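Local coordinates for transcriptional regulator, putative (Pseudomonas syringae pv. tomato, PDB 2R5F), which probably binds a sugar or related carbohydrate effector through this domain to control DNA binding and transcription, as in other members of the SorC family, at residues A[8-12]-A[256-260]; A[90-96]-A[120-124]; A[225-231]-A[248-254]. One frame throughout, in Å; residues are numbered along the deposited sequence.

Contact 1: A[8-12]-A[256-260]. With SO4 (sulfate ion), chain C.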
loop_
_atom_site.group_PDB
_atom_site.type_symbol
_atom_site.label_atom_id
_atom_site.label_comp_id
_atom_site.label_asym_id
_atom_site.label_seq_id
_atom_site.Cartn_x
_atom_site.Cartn_y
_atom_site.Cartn_z
ATOM N N LEU A 8 -4.021 2.604 21.503
ATOM C CA LEU A 8 -4.295 1.730 22.643
ATOM C C LEU A 8 -3.344 0.508 22.748
ATOM O O LEU A 8 -3.446 -0.258 23.712
ATOM C CB LEU A 8 -5.763 1.284 22.633
ATOM C CG LEU A 8 -6.868 2.343 22.754
ATOM C CD1 LEU A 8 -8.238 1.711 22.569
ATOM C CD2 LEU A 8 -6.830 3.088 24.092
ATOM N N HIS A 9 -2.434 0.320 21.778
ATOM C CA HIS A 9 -1.530 -0.850 21.793
ATOM C C HIS A 9 -0.061 -0.541 21.525
ATOM O O HIS A 9 0.560 -1.128 20.644
ATOM C CB HIS A 9 -2.064 -1.947 20.863
ATOM C CG HIS A 9 -3.457 -2.368 21.199
ATOM N ND1 HIS A 9 -3.738 -3.267 22.202
ATOM C CD2 HIS A 9 -4.648 -1.969 20.703
ATOM C CE1 HIS A 9 -5.043 -3.423 22.299
ATOM N NE2 HIS A 9 -5.619 -2.654 21.387
ATOM N N LEU A 10 0.501 0.346 22.349
ATOM C CA LEU A 10 1.827 0.918 22.102
ATOM C C LEU A 10 2.941 -0.077 22.343
ATOM O O LEU A 10 3.969 -0.043 21.663
ATOM C CB LEU A 10 2.049 2.185 22.941
ATOM C CG LEU A 10 1.234 3.454 22.631
ATOM C CD1 LEU A 10 1.647 4.602 23.586
ATOM C CD2 LEU A 10 1.315 3.900 21.166
ATOM N N GLU A 11 2.733 -0.958 23.323
ATOM C CA GLU A 11 3.669 -2.031 23.596
ATOM C C GLU A 11 3.693 -3.098 22.472
ATOM O O GLU A 11 4.753 -3.588 22.079
ATOM C CB GLU A 11 3.353 -2.658 24.948
ATOM C CG GLU A 11 3.377 -1.646 26.104
ATOM C CD GLU A 11 3.062 -2.272 27.443
ATOM O OE1 GLU A 11 2.549 -3.427 27.476
ATOM O OE2 GLU A 11 3.339 -1.618 28.482
ATOM N N LEU A 12 2.534 -3.453 21.957
ATOM C CA LEU A 12 2.463 -4.386 20.830
ATOM C C LEU A 12 3.179 -3.795 19.590
ATOM O O LEU A 12 3.980 -4.471 18.942
ATOM C CB LEU A 12 0.997 -4.734 20.532
ATOM C CG LEU A 12 0.600 -5.679 19.397
ATOM C CD1 LEU A 12 1.344 -6.999 19.567
ATOM C CD2 LEU A 12 -0.925 -5.918 19.440
ATOM N N VAL A 256 -5.482 -5.053 15.666
ATOM C CA VAL A 256 -4.991 -5.772 16.849
ATOM C C VAL A 256 -4.830 -7.283 16.626
ATOM O O VAL A 256 -3.844 -7.863 17.019
ATOM C CB VAL A 256 -5.939 -5.618 18.123
ATOM C CG1 VAL A 256 -5.298 -6.266 19.343
ATOM C CG2 VAL A 256 -6.243 -4.217 18.433
ATOM N N GLY A 257 -5.825 -7.927 16.042
ATOM C CA GLY A 257 -5.786 -9.393 15.903
ATOM C C GLY A 257 -4.608 -9.768 15.034
ATOM O O GLY A 257 -3.831 -10.660 15.392
ATOM N N THR A 258 -4.460 -9.066 13.913
ATOM C CA THR A 258 -3.354 -9.280 12.996
ATOM C C THR A 258 -2.021 -9.044 13.688
ATOM O O THR A 258 -1.111 -9.833 13.537
ATOM C CB THR A 258 -3.446 -8.379 11.730
ATOM O OG1 THR A 258 -4.694 -8.638 11.064
ATOM C CG2 THR A 258 -2.290 -8.687 10.754
ATOM N N ALA A 259 -1.919 -7.944 14.421
ATOM C CA ALA A 259 -0.691 -7.579 15.101
ATOM C C ALA A 259 -0.320 -8.652 16.112
ATOM O O ALA A 259 0.853 -8.970 16.272
ATOM C CB ALA A 259 -0.846 -6.224 15.785
ATOM N N ARG A 260 -1.329 -9.207 16.787
ATOM C CA ARG A 260 -1.129 -10.314 17.727
ATOM C C ARG A 260 -0.710 -11.611 17.022
ATOM O O ARG A 260 0.174 -12.298 17.489
ATOM C CB ARG A 260 -2.344 -10.485 18.644
ATOM C CG ARG A 260 -2.354 -9.465 19.832
ATOM C CD ARG A 260 -3.636 -9.481 20.674
ATOM N NE ARG A 260 -3.662 -8.377 21.656
ATOM C CZ ARG A 260 -4.764 -7.939 22.280
ATOM N NH1 ARG A 260 -4.696 -6.924 23.142
ATOM N NH2 ARG A 260 -5.947 -8.500 22.037
HETATM S S SO4 C . -0.655 -4.445 24.029
HETATM O O1 SO4 C . 0.289 -5.547 24.261
HETATM O O2 SO4 C . -1.201 -3.949 25.288
HETATM O O3 SO4 C . 0.065 -3.331 23.387
HETATM O O4 SO4 C . -1.773 -4.968 23.226
#
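H9 opens the first helix from its N-cap position, and its side chain leans toward the first turn of helix 256-262. V256 CG1 lies over one face of the imidazole, 4.2 Å from the H9 ring centroid and 16° off the ring normal, a CH-pi contact, and H9 NE2 approaches V256 CG2 at 3.4 Å. Both ring nitrogens have polar partners, as only histidine among the aromatic residues allows: NE2 hydrogen-bonds to E29, while H9 ND1 donates to sulfate O4 at 2.8 Å. R260 brings its guanidinium close, NH1 3.6 Å from H9 CE1 and 3.5 Å from sulfate O4. The sulfate, probably from the crystallisation liquor, sits at the positive end of the helix dipole, where L12 N donates to its O3 at 2.9 Å; R15 binds it too. L12 turns inward and is buried, its CD2 meeting A259 CB at 3.7 Å and the aliphatic CG of R260 at 3.8 Å. A small alanine suits this spot, since it leaves space for the leucine branch between the helices. V27 of strand 24-28 touches H9, V256 and A259, so the N-terminal and C-terminal helices pack together on one edge of the domain.

Contact 2: A[90-96]-A[120-124]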
loop_
_atom_site.group_PDB
_atom_site.type_symbol
_atom_site.label_atom_id
_atom_site.label_comp_id
_atom_site.label_asym_id
_atom_site.label_seq_id
_atom_site.Cartn_x
_atom_site.Cartn_y
_atom_site.Cartn_z
ATOM N N VAL A 90 1.178 8.539 -8.454
ATOM C CA VAL A 90 1.455 7.620 -9.565
ATOM C C VAL A 90 0.732 6.302 -9.297
ATOM O O VAL A 90 0.773 5.759 -8.178
ATOM C CB VAL A 90 2.996 7.417 -9.751
ATOM C CG1 VAL A 90 3.332 6.485 -10.950
ATOM C CG2 VAL A 90 3.676 8.782 -9.886
ATOM N N GLN A 91 0.023 5.820 -10.306
ATOM C CA GLN A 91 -0.588 4.505 -10.253
ATOM C C GLN A 91 0.515 3.461 -10.367
ATOM O O GLN A 91 1.254 3.464 -11.352
ATOM C CB GLN A 91 -1.547 4.359 -11.421
ATOM C CG GLN A 91 -2.127 2.978 -11.531
ATOM C CD GLN A 91 -3.377 2.982 -12.358
ATOM O OE1 GLN A 91 -3.732 4.001 -12.929
ATOM N NE2 GLN A 91 -4.039 1.842 -12.446
ATOM N N LEU A 92 0.626 2.562 -9.383
ATOM C CA LEU A 92 1.763 1.618 -9.351
ATOM C C LEU A 92 1.478 0.236 -9.905
ATOM O O LEU A 92 2.379 -0.601 -9.911
ATOM C CB LEU A 92 2.307 1.446 -7.938
ATOM C CG LEU A 92 2.952 2.610 -7.187
ATOM C CD1 LEU A 92 3.342 2.101 -5.820
ATOM C CD2 LEU A 92 4.138 3.206 -7.896
ATOM N N LEU A 93 0.238 -0.012 -10.316
ATOM C CA LEU A 93 -0.186 -1.298 -10.886
ATOM C C LEU A 93 -1.384 -1.052 -11.791
ATOM O O LEU A 93 -2.333 -0.364 -11.400
ATOM C CB LEU A 93 -0.576 -2.315 -9.794
ATOM C CG LEU A 93 -1.419 -3.553 -10.207
ATOM C CD1 LEU A 93 -0.817 -4.320 -11.349
ATOM C CD2 LEU A 93 -1.643 -4.506 -9.035
ATOM N N GLY A 94 -1.337 -1.621 -12.988
ATOM C CA GLY A 94 -2.431 -1.514 -13.940
ATOM C C GLY A 94 -2.554 -2.789 -14.753
ATOM O O GLY A 94 -1.556 -3.450 -15.046
ATOM N N GLY A 95 -3.788 -3.129 -15.116
ATOM C CA GLY A 95 -4.085 -4.322 -15.893
ATOM C C GLY A 95 -5.246 -4.034 -16.814
ATOM O O GLY A 95 -5.453 -2.885 -17.206
ATOM N N VAL A 96 -6.010 -5.074 -17.154
ATOM C CA VAL A 96 -7.122 -4.952 -18.102
ATOM C C VAL A 96 -8.438 -5.402 -17.439
ATOM O O VAL A 96 -8.439 -6.466 -16.741
ATOM C CB VAL A 96 -6.849 -5.768 -19.417
ATOM C CG1 VAL A 96 -8.019 -5.647 -20.411
ATOM C CG2 VAL A 96 -5.548 -5.312 -20.085
ATOM N N PHE A 120 -0.602 10.311 -12.438
ATOM C CA PHE A 120 0.014 9.577 -13.557
ATOM C C PHE A 120 -0.631 8.189 -13.512
ATOM O O PHE A 120 -0.450 7.428 -12.545
ATOM C CB PHE A 120 1.556 9.543 -13.443
ATOM C CG PHE A 120 2.204 10.909 -13.564
ATOM C CD1 PHE A 120 2.525 11.441 -14.803
ATOM C CD2 PHE A 120 2.450 11.682 -12.436
ATOM C CE1 PHE A 120 3.113 12.716 -14.928
ATOM C CE2 PHE A 120 3.035 12.954 -12.548
ATOM C CZ PHE A 120 3.361 13.468 -13.793
ATOM N N LEU A 121 -1.433 7.917 -14.533
ATOM C CA LEU A 121 -2.406 6.835 -14.546
ATOM C C LEU A 121 -2.075 5.790 -15.609
ATOM O O LEU A 121 -1.429 6.091 -16.590
ATOM C CB LEU A 121 -3.813 7.393 -14.867
ATOM C CG LEU A 121 -4.378 8.595 -14.102
ATOM C CD1 LEU A 121 -5.678 9.027 -14.726
ATOM C CD2 LEU A 121 -4.592 8.284 -12.637
ATOM N N LEU A 122 -2.566 4.574 -15.407
ATOM C CA LEU A 122 -2.414 3.475 -16.349
ATOM C C LEU A 122 -3.808 2.986 -16.726
ATOM O O LEU A 122 -4.294 1.979 -16.182
ATOM C CB LEU A 122 -1.613 2.329 -15.729
ATOM C CG LEU A 122 -0.191 2.611 -15.264
ATOM C CD1 LEU A 122 0.288 1.494 -14.353
ATOM C CD2 LEU A 122 0.749 2.797 -16.446
ATOM N N PRO A 123 -4.467 3.711 -17.651
ATOM C CA PRO A 123 -5.825 3.397 -18.056
ATOM C C PRO A 123 -6.015 2.005 -18.614
ATOM O O PRO A 123 -5.218 1.522 -19.431
ATOM C CB PRO A 123 -6.116 4.430 -19.156
ATOM C CG PRO A 123 -5.252 5.596 -18.778
ATOM C CD PRO A 123 -3.975 4.909 -18.354
ATOM N N SER A 124 -7.039 1.361 -18.071
ATOM C CA SER A 124 -7.905 0.479 -18.822
ATOM C C SER A 124 -9.376 0.711 -18.257
ATOM O O SER A 124 -9.393 1.916 -17.456
ATOM C CB SER A 124 -7.463 -1.009 -18.669
ATOM O OG SER A 124 -8.238 -1.748 -19.696
#
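L122, Q91 and F120 bury the most surface where strand 88-94, part of the mixed sheet of this Rossmann-like domain, runs beside segment 120-124, the two heading the same way within 8°. V90 and F120 form a parallel bridge, and Q91 N donates to F120 O at 2.8 Å. Beyond this, main-chain bonding between the two stops as the strand breaks at L92, and the Q91 side chain takes over. Its carboxamide can accept and donate at once: OE1 of Q91 takes the amide hydrogen of L122 N at 2.8 Å, while NE2 of Q91 gives to O of L93 at 3.0 Å, holding the bend in its own strand. L122 points back across the gap, with CD1 3.8 Å from G94 N. A CB on G94 would lie 2.8 Å from L122 CB, so the missing side chain makes room for the leucine. F120 sets CD2 4.1 Å from V90 CG2, then leads away to a cation-pi contact with R149 on helix 138-149; V146 of that helix touches V90, F120 and L122. The chemistry implies that one glutamine side chain continues the pairing: its amide stands in for a peptide group, linking both segments.

Contact 3: A[225-231]-A[248-254]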
loop_
_atom_site.group_PDB
_atom_site.type_symbol
_atom_site.label_atom_id
_atom_site.label_comp_id
_atom_site.label_asym_id
_atom_site.label_seq_id
_atom_site.Cartn_x
_atom_site.Cartn_y
_atom_site.Cartn_z
ATOM N N ASN A 225 12.218 5.643 -0.253
ATOM C CA ASN A 225 12.353 6.397 1.006
ATOM C C ASN A 225 11.449 5.869 2.146
ATOM O O ASN A 225 11.888 5.733 3.290
ATOM C CB ASN A 225 12.090 7.907 0.778
ATOM C CG ASN A 225 13.313 8.665 0.228
ATOM O OD1 ASN A 225 13.181 9.754 -0.362
ATOM N ND2 ASN A 225 14.505 8.098 0.424
ATOM N N ARG A 226 10.194 5.567 1.820
ATOM C CA ARG A 226 9.170 5.239 2.815
ATOM C C ARG A 226 8.040 4.440 2.167
ATOM O O ARG A 226 7.356 4.921 1.264
ATOM C CB ARG A 226 8.650 6.545 3.414
ATOM C CG ARG A 226 7.535 6.500 4.408
ATOM C CD ARG A 226 7.732 7.728 5.278
ATOM N NE ARG A 226 6.496 8.409 5.655
ATOM C CZ ARG A 226 6.056 9.550 5.123
ATOM N NH1 ARG A 226 4.914 10.076 5.548
ATOM N NH2 ARG A 226 6.746 10.169 4.174
ATOM N N VAL A 227 7.876 3.192 2.587
ATOM C CA VAL A 227 6.797 2.353 2.058
ATOM C C VAL A 227 5.793 2.094 3.179
ATOM O O VAL A 227 6.144 1.556 4.246
ATOM C CB VAL A 227 7.322 1.032 1.450
ATOM C CG1 VAL A 227 6.179 0.148 0.948
ATOM C CG2 VAL A 227 8.294 1.338 0.314
ATOM N N LEU A 228 4.565 2.533 2.933
ATOM C CA LEU A 228 3.454 2.356 3.861
ATOM C C LEU A 228 2.698 1.116 3.433
ATOM O O LEU A 228 2.145 1.097 2.330
ATOM C CB LEU A 228 2.533 3.597 3.810
ATOM C CG LEU A 228 1.255 3.768 4.656
ATOM C CD1 LEU A 228 1.501 3.510 6.117
ATOM C CD2 LEU A 228 0.679 5.171 4.508
ATOM N N GLY A 229 2.684 0.085 4.277
ATOM C CA GLY A 229 1.776 -1.053 4.116
ATOM C C GLY A 229 0.461 -0.946 4.871
ATOM O O GLY A 229 0.454 -0.661 6.071
ATOM N N LEU A 230 -0.663 -1.212 4.179
ATOM C CA LEU A 230 -1.972 -1.163 4.785
ATOM C C LEU A 230 -2.666 -2.531 4.639
ATOM O O LEU A 230 -3.156 -2.833 3.576
ATOM C CB LEU A 230 -2.868 -0.062 4.153
ATOM C CG LEU A 230 -2.416 1.406 4.032
ATOM C CD1 LEU A 230 -3.474 2.208 3.320
ATOM C CD2 LEU A 230 -2.086 2.053 5.402
ATOM N N ALA A 231 -2.729 -3.317 5.717
ATOM C CA ALA A 231 -3.220 -4.696 5.635
ATOM C C ALA A 231 -3.572 -5.274 7.005
ATOM O O ALA A 231 -2.842 -5.098 7.956
ATOM C CB ALA A 231 -2.139 -5.578 4.988
ATOM N N TYR A 248 10.141 -4.897 2.874
ATOM C CA TYR A 248 9.468 -4.029 1.913
ATOM C C TYR A 248 8.800 -2.837 2.573
ATOM O O TYR A 248 8.673 -1.793 1.966
ATOM C CB TYR A 248 8.490 -4.803 1.003
ATOM C CG TYR A 248 9.169 -5.921 0.236
ATOM C CD1 TYR A 248 10.132 -5.654 -0.745
ATOM C CD2 TYR A 248 8.881 -7.250 0.527
ATOM C CE1 TYR A 248 10.759 -6.689 -1.436
ATOM C CE2 TYR A 248 9.500 -8.283 -0.145
ATOM C CZ TYR A 248 10.431 -8.003 -1.121
ATOM O OH TYR A 248 11.023 -9.058 -1.757
ATOM N N LEU A 249 8.427 -2.978 3.836
ATOM C CA LEU A 249 7.668 -1.961 4.533
ATOM C C LEU A 249 8.504 -1.158 5.510
ATOM O O LEU A 249 9.398 -1.687 6.178
ATOM C CB LEU A 249 6.509 -2.631 5.294
ATOM C CG LEU A 249 5.602 -3.538 4.470
ATOM C CD1 LEU A 249 4.542 -4.140 5.367
ATOM C CD2 LEU A 249 4.984 -2.728 3.260
ATOM N N ASP A 250 8.194 0.130 5.589
ATOM C CA ASP A 250 8.738 1.036 6.582
ATOM C C ASP A 250 7.698 1.420 7.648
ATOM O O ASP A 250 8.045 1.701 8.787
ATOM C CB ASP A 250 9.273 2.272 5.869
ATOM C CG ASP A 250 10.403 1.928 4.910
ATOM O OD1 ASP A 250 11.497 1.585 5.420
ATOM O OD2 ASP A 250 10.187 1.958 3.665
ATOM N N VAL A 251 6.429 1.443 7.255
ATOM C CA VAL A 251 5.302 1.670 8.142
ATOM C C VAL A 251 4.258 0.612 7.825
ATOM O O VAL A 251 3.945 0.340 6.658
ATOM C CB VAL A 251 4.693 3.104 7.960
ATOM C CG1 VAL A 251 3.563 3.393 9.009
ATOM C CG2 VAL A 251 5.801 4.190 8.007
ATOM N N LEU A 252 3.731 -0.020 8.868
ATOM C CA LEU A 252 2.603 -0.922 8.694
ATOM C C LEU A 252 1.497 -0.431 9.562
ATOM O O LEU A 252 1.720 -0.180 10.736
ATOM C CB LEU A 252 2.988 -2.359 9.099
ATOM C CG LEU A 252 1.852 -3.355 9.256
ATOM C CD1 LEU A 252 1.209 -3.768 7.911
ATOM C CD2 LEU A 252 2.395 -4.558 10.069
ATOM N N ILE A 253 0.315 -0.263 8.974
ATOM C CA ILE A 253 -0.903 -0.015 9.727
ATOM C C ILE A 253 -1.796 -1.256 9.638
ATOM O O ILE A 253 -2.093 -1.729 8.546
ATOM C CB ILE A 253 -1.672 1.209 9.209
ATOM C CG1 ILE A 253 -0.736 2.452 9.219
ATOM C CG2 ILE A 253 -2.932 1.401 10.056
ATOM C CD1 ILE A 253 -1.357 3.713 8.531
ATOM N N THR A 254 -2.170 -1.799 10.803
ATOM C CA THR A 254 -2.858 -3.066 10.860
ATOM C C THR A 254 -3.727 -3.128 12.101
ATOM O O THR A 254 -3.619 -2.293 12.994
ATOM C CB THR A 254 -1.844 -4.276 10.820
ATOM O OG1 THR A 254 -2.576 -5.473 10.559
ATOM C CG2 THR A 254 -1.045 -4.438 12.111
#
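Y248 enters at the end of the crossover from helix 237-245, its backbone O 3.2 Å from V227 CB while its hydroxyl hydrogen-bonds to the G202 carbonyl. L249 then lays CD2 against V227 CG1 at 3.9 Å and G229 CA at 3.7 Å. A CB on G229 would come within 2.8 Å of L249 CD2, so glycine leaves the space this leucine occupies. D250 turns toward its neighbour and uses side chain and backbone together: its OD2 accepts from V227 N at 2.8 Å, and D250 N donates to V227 O at 2.8 Å. V251 N also reaches V227 O, at 3.0 Å, making that carbonyl a double acceptor. From here the strands run parallel, 4.6 Å apart at closest and 14° from aligned. V251 O receives G229 N at 2.7 Å, and V251 CG1 packs on L228 CD1 at 3.6 Å. L252 points to the face opposite V251 and I253. I253 N donates to G229 O at 2.9 Å, and I253 CD1 touches L228 CD1 at 3.7 Å and L230 CD2 at 3.6 Å, in the layer covered by helix 36-54. T254 finishes with OG1 donating to A231 O at 2.6 Å, beside a weak bond from A231 N to I253 O at 3.3 Å. Polar side chains thus extend the bonding at both ends of the strand pairing in this Rossmann-like beta-alpha-beta unit, while branched aliphatics seal its centre.

In the fold
Contacts 1 and 3 are continuous, because strand 251-255 runs straight into helix 256-262: their centres are about 15 Å apart, and A259 CB meets T254 CG2 at 4.1 Å. Contact 3 lies near the middle of the domain, its centre about 7 Å from that of the chain. Contact 2 belongs to the same sheet but a more distant part, about 21 Å from contact 3 between centres and about 8 Å between nearest atoms. Contacts 1 and 2 lie on opposite sides of the chain's centre, about 34 Å apart between centres. The group bound at contact 1 is a sulfate, which does not by itself locate the effector pocket.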